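PDB 6KTY: flagellar hook-associated protein 2 from Bdellovibrio bacteriovorus, which caps the tip of the growing flagellar filament, where it probably keeps flagellin from leaking out and helps its subunits polymerise. Local coordinates for the interface of chains A and B. Sequence-based numbering; all coordinates share one arbitrary frame. Chains: chain A/B, Flagellar hook-associated protein 2.

The interface of chains A and B. Residues chain A 157-158, 160; chain B 45-47, 116.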
loop_
_atom_site.group_PDB
_atom_site.type_symbol
_atom_site.label_atom_id
_atom_site.label_comp_id
_atom_site.label_asym_id
_atom_site.label_seq_id
_atom_site.Cartn_x
_atom_site.Cartn_y
_atom_site.Cartn_z
ATOM N N VAL A 157 -14.925 5.130 10.053
ATOM C CA VAL A 157 -14.769 4.919 11.476
ATOM C C VAL A 157 -15.613 3.689 11.817
ATOM O O VAL A 157 -16.807 3.629 11.503
ATOM C CB VAL A 157 -15.130 6.175 12.288
ATOM C CG1 VAL A 157 -16.557 6.633 12.011
ATOM C CG2 VAL A 157 -14.873 5.940 13.775
ATOM N N ASP A 158 -14.952 2.689 12.397
ATOM C CA ASP A 158 -15.535 1.355 12.604
ATOM C C ASP A 158 -16.323 0.864 11.366
ATOM O O ASP A 158 -17.403 0.287 11.490
ATOM C CB ASP A 158 -16.424 1.366 13.845
ATOM C CG ASP A 158 -15.623 1.531 15.156
ATOM O OD1 ASP A 158 -14.391 1.255 15.192
ATOM O OD2 ASP A 158 -16.248 1.922 16.158
ATOM N N PHE A 160 -17.747 2.714 8.928
ATOM C CA PHE A 160 -18.713 3.644 8.360
ATOM C C PHE A 160 -18.006 4.817 7.718
ATOM O O PHE A 160 -17.234 5.520 8.389
ATOM C CB PHE A 160 -19.653 4.198 9.419
ATOM C CG PHE A 160 -20.468 3.166 10.095
ATOM C CD1 PHE A 160 -21.590 2.623 9.474
ATOM C CD2 PHE A 160 -20.135 2.736 11.350
ATOM C CE1 PHE A 160 -22.348 1.669 10.091
ATOM C CE2 PHE A 160 -20.929 1.778 11.992
ATOM C CZ PHE A 160 -22.040 1.257 11.352
ATOM N N ALA B 45 -21.494 -2.593 14.961
ATOM C CA ALA B 45 -21.743 -1.160 15.143
ATOM C C ALA B 45 -22.925 -0.656 14.378
ATOM O O ALA B 45 -23.382 -1.305 13.421
ATOM C CB ALA B 45 -20.456 -0.329 14.780
ATOM N N ALA B 46 -23.452 0.500 14.785
ATOM C CA ALA B 46 -24.586 1.111 14.045
ATOM C C ALA B 46 -24.436 2.626 14.100
ATOM O O ALA B 46 -23.828 3.196 15.059
ATOM C CB ALA B 46 -26.000 0.632 14.613
ATOM N N MET B 47 -24.883 3.290 13.060
ATOM C CA MET B 47 -24.724 4.752 13.016
ATOM C C MET B 47 -26.048 5.375 12.724
ATOM O O MET B 47 -26.751 4.917 11.809
ATOM C CB MET B 47 -23.692 5.190 11.957
ATOM C CG MET B 47 -23.268 6.671 12.083
ATOM S SD MET B 47 -21.952 7.171 10.993
ATOM C CE MET B 47 -20.547 6.534 11.880
ATOM N N LEU B 116 -22.872 7.200 16.757
ATOM C CA LEU B 116 -22.216 5.939 16.415
ATOM C C LEU B 116 -22.192 5.066 17.660
ATOM O O LEU B 116 -21.668 5.483 18.708
ATOM C CB LEU B 116 -20.779 6.208 15.936
ATOM C CG LEU B 116 -19.808 4.999 15.824
ATOM C CD1 LEU B 116 -20.265 4.079 14.695
ATOM C CD2 LEU B 116 -18.350 5.451 15.561
#
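A:Phe160 pushes its ring against B:Ala45, B:Ala46, B:Met47 and B:Leu116 in an apolar contact where different surfaces of two copies meet, each a central fragment of the cap protein lacking both ends; it helps join chains of the deposited four-copy assembly, but need not be a contact of the native pentamer. B:Met47 lies over one ring face, its CB 4.0 Å above the plane and over the centre. The two side chains run past each other in opposite directions, and a bend at the thioether (chi3 -80°) turns methyl CE back to the ring's root, 3.5 Å from A:Phe160 CB. At the far end of the ring, the carbonyl carbon of B:Ala45 lies at the edge in the ring plane, while its methyl CB sits 3.5 Å from A:Phe160 CE2. The side chain of B:Leu116 crosses that of A:Phe160 obliquely and divides its branches: CD1 packs near the CD2-CE2 side of the ring, off its centre and 3.6 Å from A:Phe160 CD2, and CD2 meets A:Val157 tip to tip, 3.9 Å from its CG2. With CG2 anti to the backbone N (chi1 58° for CG1), A:Val157 offers both methyls to chain B, CG1 lying 4.0 Å from B:Met47 CE. A:Asp158 borders the patch, its carboxylate OD2 nearest B:Leu116 CD2. The turn between strands 153-157 and 160-164, in the chain A lobe holding the chain ends, thus packs on strands 45-48 and 113-119 in the other lobe of chain B.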